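Local coordinates for EF0056 (Enterococcus faecalis, PDB 6ORI), which is an enterococcal surface protein, of unknown function but probably linked to biofilm formation, with immunoglobulin-like domains in its N-terminal region, at residues V87-G92 and S96-V101; G124-A129 and D133-P138. All coordinates share one frame; numbering follows the deposited sequence.

Contact 1. Residues V87-G92 and S96-V101; sequences VDPKKG and SRRTFV
Val87 and Arg98 face each other as an antiparallel hydrogen-bonded pair and give the contact its backbone frame. Val87 N donates to Arg98 O at 3.0 Å, and Arg98 N returns a bond to Val87 O at 2.8 Å. The charged pair follows one residue further along: Arg97 NH1 meets Asp88 OD1 at 2.9 Å in a salt bridge. With CG anti to the backbone N (chi1 -172°), the extended chain of Arg97 crosses the Asp88 side chain and brings one guanidinium face over Val87 N. The carboxylate lies at the guanidinium edge, the two planes 85° apart, so that NH1 reaches OD1 from above the carboxylate plane. Gln86 OE1 takes the Arg97 NE bond, while Asn139 binds both partners, its backbone O accepting from NH1 and its side-chain ND2 donating to Asp88 OD2; this should hold both charged groups in place. The packing is made by Pro89 and by one apolar pair. Pro89 CD lies 3.2 Å from the Ser96 carbonyl O, and Pro89 CG lies over one face of the Arg98 guanidinium, toward its rim; Arg98 NE is bonded to Gly124 O. The apolar pair is Val87 and Phe100, with CG1 approaching the ring obliquely, 4.0 Å from CE2. The contact thus closes the hairpin between strands 82-87 and 98-104, with strand 135-144 beside the former and strand 113-117 beside the latter.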
ATOM      1  N   VAL A  87     -11.170 -13.460  10.482  1.00  4.55           N
ATOM      2  CA  VAL A  87     -11.345 -13.390   9.032  1.00  4.97           C
ATOM      3  C   VAL A  87     -11.595 -14.797   8.527  1.00  6.14           C
ATOM      4  O   VAL A  87     -11.143 -15.751   9.146  1.00  5.69           O
ATOM      5  CB  VAL A  87     -10.104 -12.759   8.352  1.00  4.32           C
ATOM      6  CG1 VAL A  87      -8.889 -13.670   8.444  1.00  8.15           C
ATOM      7  CG2 VAL A  87     -10.383 -12.429   6.907  1.00  5.20           C
ATOM      8  N   ASP A  88     -12.303 -14.935   7.409  1.00  5.88           N
ATOM      9  CA  ASP A  88     -12.502 -16.239   6.807  1.00  5.34           C
ATOM     10  C   ASP A  88     -11.318 -16.552   5.900  1.00  5.42           C
ATOM     11  O   ASP A  88     -10.772 -15.657   5.271  1.00  5.97           O
ATOM     12  CB  ASP A  88     -13.780 -16.274   5.985  1.00  6.69           C
ATOM     13  CG  ASP A  88     -15.038 -16.228   6.812  1.00  8.44           C
ATOM     14  OD1 ASP A  88     -14.987 -16.471   8.039  1.00  9.74           O
ATOM     15  OD2 ASP A  88     -16.105 -15.974   6.201  1.00 13.22           O
ATOM     16  N   PRO A  89     -10.948 -17.829   5.772  1.00  4.85           N
ATOM     17  CA  PRO A  89      -9.952 -18.221   4.780  1.00  5.13           C
ATOM     18  C   PRO A  89     -10.534 -18.133   3.381  1.00  7.28           C
ATOM     19  O   PRO A  89     -11.743 -18.019   3.203  1.00  7.89           O
ATOM     20  CB  PRO A  89      -9.651 -19.668   5.136  1.00  8.55           C
ATOM     21  CG  PRO A  89     -10.875 -20.146   5.809  1.00  9.22           C
ATOM     22  CD  PRO A  89     -11.427 -18.982   6.547  1.00  6.65           C
ATOM     23  N   LYS A  90      -9.661 -18.177   2.389  1.00  6.97           N
ATOM     24  CA  LYS A  90     -10.111 -18.255   1.016  1.00  6.91           C
ATOM     25  C   LYS A  90     -11.069 -19.428   0.856  1.00  9.61           C
ATOM     26  O   LYS A  90     -10.805 -20.522   1.363  1.00  9.98           O
ATOM     27  CB  LYS A  90      -8.905 -18.425   0.108  1.00  9.08           C
ATOM     28  CG  LYS A  90      -9.212 -18.275  -1.385  1.00 11.30           C
ATOM     29  CD  LYS A  90      -9.031 -19.587  -2.115  1.00 11.80           C
ATOM     30  CE  LYS A  90      -9.482 -19.468  -3.542  1.00 12.83           C
ATOM     31  NZ  LYS A  90      -9.744 -20.786  -4.116  1.00 16.60           N
ATOM     32  N   LYS A  91     -12.174 -19.174   0.157  1.00  9.32           N
ATOM     33  CA  LYS A  91     -13.240 -20.163  -0.014  1.00 12.00           C
ATOM     34  C   LYS A  91     -12.748 -21.454  -0.673  1.00 11.35           C
ATOM     35  O   LYS A  91     -11.862 -21.429  -1.530  1.00 15.03           O
ATOM     36  CB  LYS A  91     -14.360 -19.553  -0.856  1.00 19.53           C
ATOM     37  N   GLY A  92     -13.288 -22.597  -0.262  1.00 15.75           N
ATOM     38  CA  GLY A  92     -12.839 -23.838  -0.864  1.00 33.43           C
ATOM     39  C   GLY A  92     -13.386 -25.134  -0.308  1.00 40.69           C
ATOM     40  O   GLY A  92     -14.354 -25.683  -0.834  1.00 54.28           O
ATOM     41  N   SER A  96     -12.579 -23.403   8.371  1.00 16.92           N
ATOM     42  CA  SER A  96     -13.312 -22.580   9.327  1.00 12.87           C
ATOM     43  C   SER A  96     -12.727 -21.160   9.466  1.00  8.88           C
ATOM     44  O   SER A  96     -11.581 -20.886   9.092  1.00  9.92           O
ATOM     45  CB  SER A  96     -13.359 -23.281  10.686  1.00 20.50           C
ATOM     46  OG  SER A  96     -12.065 -23.593  11.155  1.00 23.90           O
ATOM     47  N   ARG A  97     -13.528 -20.282  10.051  1.00  7.89           N
ATOM     48  CA  ARG A  97     -13.123 -18.894  10.317  1.00  7.27           C
ATOM     49  C   ARG A  97     -11.870 -18.873  11.181  1.00  5.15           C
ATOM     50  O   ARG A  97     -11.706 -19.665  12.100  1.00  7.65           O
ATOM     51  CB  ARG A  97     -14.267 -18.168  11.000  1.00  9.12           C
ATOM     52  CG  ARG A  97     -14.093 -16.705  11.182  1.00  8.16           C
ATOM     53  CD  ARG A  97     -15.446 -16.068  11.444  1.00  6.29           C
ATOM     54  NE  ARG A  97     -15.347 -14.656  11.728  1.00  5.65           N
ATOM     55  CZ  ARG A  97     -15.265 -13.709  10.801  1.00  5.38           C
ATOM     56  NH1 ARG A  97     -15.246 -14.020   9.515  1.00  7.61           N
ATOM     57  NH2 ARG A  97     -15.184 -12.462  11.161  1.00  6.03           N
ATOM     58  N   ARG A  98     -10.962 -17.962  10.851  1.00  4.80           N
ATOM     59  CA  ARG A  98      -9.688 -17.844  11.557  1.00  4.70           C
ATOM     60  C   ARG A  98      -9.674 -16.659  12.501  1.00  5.19           C
ATOM     61  O   ARG A  98     -10.339 -15.656  12.274  1.00  7.46           O
ATOM     62  CB  ARG A  98      -8.526 -17.666  10.591  1.00  5.45           C
ATOM     63  CG  ARG A  98      -8.471 -18.663   9.466  1.00  7.57           C
ATOM     64  CD  ARG A  98      -8.437 -20.092   9.915  1.00  7.56           C
ATOM     65  NE  ARG A  98      -8.059 -20.930   8.774  1.00  8.14           N
ATOM     66  CZ  ARG A  98      -8.344 -22.215   8.619  1.00  9.01           C
ATOM     67  NH1 ARG A  98      -9.033 -22.870   9.541  1.00 12.46           N
ATOM     68  NH2 ARG A  98      -7.924 -22.855   7.537  1.00  8.80           N
ATOM     69  N   THR A  99      -8.879 -16.797  13.567  1.00  4.95           N
ATOM     70  CA  THR A  99      -8.621 -15.723  14.512  1.00  5.40           C
ATOM     71  C   THR A  99      -7.218 -15.205  14.306  1.00  8.25           C
ATOM     72  O   THR A  99      -6.280 -15.978  14.133  1.00  9.65           O
ATOM     73  CB  THR A  99      -8.814 -16.232  15.945  1.00  7.17           C
ATOM     74  OG1 THR A  99     -10.202 -16.537  16.125  1.00  8.61           O
ATOM     75  CG2 THR A  99      -8.438 -15.166  16.970  1.00 10.27           C
ATOM     76  N   PHE A 100      -7.071 -13.893  14.264  1.00  6.80           N
ATOM     77  CA  PHE A 100      -5.754 -13.259  14.282  1.00  6.51           C
ATOM     78  C   PHE A 100      -5.329 -13.224  15.760  1.00  8.55           C
ATOM     79  O   PHE A 100      -6.046 -12.657  16.577  1.00 10.74           O
ATOM     80  CB  PHE A 100      -5.866 -11.832  13.755  1.00  7.07           C
ATOM     81  CG  PHE A 100      -5.499 -11.630  12.324  1.00  7.31           C
ATOM     82  CD1 PHE A 100      -4.190 -11.375  11.992  1.00  8.04           C
ATOM     83  CD2 PHE A 100      -6.452 -11.601  11.310  1.00 14.34           C
ATOM     84  CE1 PHE A 100      -3.801 -11.122  10.680  1.00 12.82           C
ATOM     85  CE2 PHE A 100      -6.050 -11.342   9.986  1.00  9.52           C
ATOM     86  CZ  PHE A 100      -4.736 -11.117   9.694  1.00 11.90           C
ATOM     87  N   VAL A 101      -4.212 -13.828  16.115  1.00  5.29           N
ATOM     88  CA  VAL A 101      -3.774 -13.943  17.507  1.00  5.81           C
ATOM     89  C   VAL A 101      -2.890 -12.779  17.866  1.00  5.48           C
ATOM     90  O   VAL A 101      -1.947 -12.467  17.136  1.00  4.18           O
ATOM     91  CB  VAL A 101      -3.002 -15.273  17.696  1.00  6.54           C
ATOM     92  CG1 VAL A 101      -2.339 -15.358  19.066  1.00 10.00           C
ATOM     93  CG2 VAL A 101      -3.926 -16.445  17.469  1.00  8.90           C
TER

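Contact 2. Residues G124-A129 and D133-P138; sequences GLFAGA and DTQTAP
The loop that leads from strand 113-117 to strand 135-144 folds back on the start of the latter, and the side chain of Gln135 fastens it there. Its amide grips the backbone of Ala127 through two hydrogen bonds. Ala127 N donates to Gln135 OE1 at 2.8 Å, lying in the carbonyl plane on a lone pair, and Gln135 NE2 donates to Ala127 O at 3.0 Å with an N-H...O angle of 163°. Because both polar ends of the amide are engaged by one residue, donor and acceptor are told apart, which fixes the amide's flip; OE1 has a donor and one N-H of NE2 an acceptor. The reach comes from a chain extended beyond CG (chi2 -166°), which carries the amide from the strand to the loop backbone.

Phe126 packs beside this amide clamp. Its side chain and that of Gln135 run past each other in opposite directions, the ring and amide planes 78° apart. Phe126 CD1 comes within 3.5 Å of Gln135 CB, while the ring edge is turned to the strand backbone, with CE1 3.8 Å from Ala137 N. Leu125 CB covers one face of the same ring. Ala137 CB touches both apolar neighbours from the strand, 4.0 Å from Phe126 CE1 and also 4.0 Å from Leu125 CD1. Around them, Tyr118 meets the Phe126 ring edge-to-face, Val55 of strand 50-59 touches it, and Val87 of strand 82-87 packs on both Leu125 and Ala137. A polar side chain bonded to both the N-H and the C=O of one loop residue, next to buried apolar side chains, is here the means by which a long connection is pinned to an antiparallel beta sheet of an immunoglobulin-like domain.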
ATOM      1  N   GLY A 124      -4.505 -21.353   8.182  1.00  7.11           N
ATOM      2  CA  GLY A 124      -4.217 -20.039   7.638  1.00  5.87           C
ATOM      3  C   GLY A 124      -5.237 -19.601   6.605  1.00  5.28           C
ATOM      4  O   GLY A 124      -6.396 -20.038   6.602  1.00  5.96           O
ATOM      5  N   LEU A 125      -4.835 -18.687   5.721  1.00  4.20           N
ATOM      6  CA  LEU A 125      -5.779 -18.013   4.830  1.00  6.57           C
ATOM      7  C   LEU A 125      -5.833 -18.482   3.384  1.00  5.57           C
ATOM      8  O   LEU A 125      -6.903 -18.530   2.806  1.00  6.90           O
ATOM      9  CB  LEU A 125      -5.501 -16.509   4.798  1.00  6.24           C
ATOM     10  CG  LEU A 125      -5.486 -15.809   6.160  1.00  5.62           C
ATOM     11  CD1 LEU A 125      -5.391 -14.306   5.988  1.00  5.54           C
ATOM     12  CD2 LEU A 125      -6.687 -16.150   7.009  1.00  7.76           C
ATOM     13  N   PHE A 126      -4.679 -18.754   2.784  1.00  4.27           N
ATOM     14  CA  PHE A 126      -4.559 -18.847   1.325  1.00  6.04           C
ATOM     15  C   PHE A 126      -4.109 -20.227   0.857  1.00  4.31           C
ATOM     16  O   PHE A 126      -3.234 -20.874   1.446  1.00  6.46           O
ATOM     17  CB  PHE A 126      -3.576 -17.776   0.827  1.00  4.34           C
ATOM     18  CG  PHE A 126      -4.002 -16.365   1.161  1.00  4.53           C
ATOM     19  CD1 PHE A 126      -5.259 -15.912   0.790  1.00  4.61           C
ATOM     20  CD2 PHE A 126      -3.176 -15.502   1.869  1.00  4.39           C
ATOM     21  CE1 PHE A 126      -5.671 -14.649   1.105  1.00  5.18           C
ATOM     22  CE2 PHE A 126      -3.602 -14.213   2.171  1.00  3.84           C
ATOM     23  CZ  PHE A 126      -4.845 -13.811   1.784  1.00  4.48           C
ATOM     24  N   ALA A 127      -4.718 -20.687  -0.223  1.00  5.67           N
ATOM     25  CA  ALA A 127      -4.435 -22.018  -0.745  1.00  5.10           C
ATOM     26  C   ALA A 127      -2.996 -22.077  -1.249  1.00  6.76           C
ATOM     27  O   ALA A 127      -2.605 -21.343  -2.165  1.00  6.44           O
ATOM     28  CB  ALA A 127      -5.422 -22.373  -1.836  1.00  6.47           C
ATOM     29  N   GLY A 128      -2.187 -22.945  -0.646  1.00  5.67           N
ATOM     30  CA  GLY A 128      -0.779 -23.021  -0.981  1.00  6.97           C
ATOM     31  C   GLY A 128      -0.509 -23.445  -2.414  1.00  7.63           C
ATOM     32  O   GLY A 128       0.451 -22.998  -3.022  1.00  6.52           O
ATOM     33  N   ALA A 129      -1.344 -24.318  -2.950  1.00  6.58           N
ATOM     34  CA  ALA A 129      -1.103 -24.873  -4.265  1.00  7.78           C
ATOM     35  C   ALA A 129      -1.612 -23.980  -5.387  1.00  8.74           C
ATOM     36  O   ALA A 129      -1.341 -24.258  -6.560  1.00 12.50           O
ATOM     37  CB  ALA A 129      -1.733 -26.263  -4.370  1.00 10.08           C
ATOM     38  N   ASP A 133      -4.824 -16.375  -9.844  1.00  6.94           N
ATOM     39  CA  ASP A 133      -5.485 -15.113  -9.535  1.00  6.85           C
ATOM     40  C   ASP A 133      -5.366 -14.765  -8.063  1.00  5.82           C
ATOM     41  O   ASP A 133      -5.416 -15.651  -7.210  1.00  6.15           O
ATOM     42  CB  ASP A 133      -6.976 -15.192  -9.885  1.00  8.42           C
ATOM     43  CG  ASP A 133      -7.212 -15.473 -11.342  1.00 13.34           C
ATOM     44  OD1 ASP A 133      -6.321 -15.140 -12.153  1.00 13.30           O
ATOM     45  OD2 ASP A 133      -8.306 -15.997 -11.647  1.00 20.70           O
ATOM     46  N   THR A 134      -5.284 -13.484  -7.755  1.00  5.68           N
ATOM     47  CA  THR A 134      -5.261 -13.030  -6.381  1.00  3.90           C
ATOM     48  C   THR A 134      -6.311 -13.726  -5.531  1.00  5.43           C
ATOM     49  O   THR A 134      -7.466 -13.815  -5.937  1.00  5.26           O
ATOM     50  CB  THR A 134      -5.505 -11.527  -6.337  1.00  5.75           C
ATOM     51  OG1 THR A 134      -4.541 -10.868  -7.164  1.00  6.21           O
ATOM     52  CG2 THR A 134      -5.409 -10.994  -4.908  1.00  5.03           C
ATOM     53  N   GLN A 135      -5.895 -14.172  -4.344  1.00  3.86           N
ATOM     54  CA  GLN A 135      -6.780 -14.811  -3.377  1.00  4.56           C
ATOM     55  C   GLN A 135      -7.348 -13.799  -2.403  1.00  3.41           C
ATOM     56  O   GLN A 135      -6.688 -12.848  -2.031  1.00  5.57           O
ATOM     57  CB  GLN A 135      -6.029 -15.916  -2.618  1.00  4.67           C
ATOM     58  CG  GLN A 135      -5.393 -16.967  -3.516  1.00  5.75           C
ATOM     59  CD  GLN A 135      -4.977 -18.177  -2.749  1.00  6.62           C
ATOM     60  OE1 GLN A 135      -5.692 -18.629  -1.869  1.00  6.37           O
ATOM     61  NE2 GLN A 135      -3.826 -18.713  -3.083  1.00  7.87           N
ATOM     62  N   THR A 136      -8.587 -14.036  -1.965  1.00  5.21           N
ATOM     63  CA  THR A 136      -9.256 -13.196  -0.968  1.00  5.84           C
ATOM     64  C   THR A 136      -9.623 -13.999   0.259  1.00  6.17           C
ATOM     65  O   THR A 136     -10.219 -15.084   0.151  1.00  5.93           O
ATOM     66  CB  THR A 136     -10.527 -12.563  -1.538  1.00  5.75           C
ATOM     67  OG1 THR A 136     -10.159 -11.740  -2.648  1.00  8.50           O
ATOM     68  CG2 THR A 136     -11.268 -11.717  -0.495  1.00  7.31           C
ATOM     69  N   ALA A 137      -9.269 -13.435   1.409  1.00  4.59           N
ATOM     70  CA  ALA A 137      -9.741 -13.899   2.708  1.00  5.98           C
ATOM     71  C   ALA A 137     -10.829 -12.915   3.088  1.00  3.80           C
ATOM     72  O   ALA A 137     -10.518 -11.775   3.444  1.00  4.94           O
ATOM     73  CB  ALA A 137      -8.609 -13.883   3.730  1.00  5.88           C
ATOM     74  N   PRO A 138     -12.110 -13.316   2.959  1.00  4.23           N
ATOM     75  CA  PRO A 138     -13.228 -12.385   3.132  1.00  4.70           C
ATOM     76  C   PRO A 138     -13.730 -12.252   4.574  1.00  5.51           C
ATOM     77  O   PRO A 138     -13.324 -13.017   5.460  1.00  5.23           O
ATOM     78  CB  PRO A 138     -14.296 -13.019   2.249  1.00  8.34           C
ATOM     79  CG  PRO A 138     -14.089 -14.474   2.451  1.00  8.50           C
ATOM     80  CD  PRO A 138     -12.590 -14.634   2.512  1.00  6.70           C
TER

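Following the chain from the N terminus, contact 1 comes first, where strand 82-87 ends and the intervening loop returns into strand 98-104. The chain then passes through strand 113-117 and enters the long loop that contact 2 closes onto strand 135-144. The two closures follow in series, neither nested nor crossed, yet their centres lie only about 10 Å apart. They are joined directly: Lys90 N is probably hydrogen-bonded to Leu125 O at 2.8 Å, and Asp88 O packs against Ala137 CB. Both reach the same antiparallel sheet, so the end of the 82-87 hairpin is tied to the 124-129 loop and to strand 135-144.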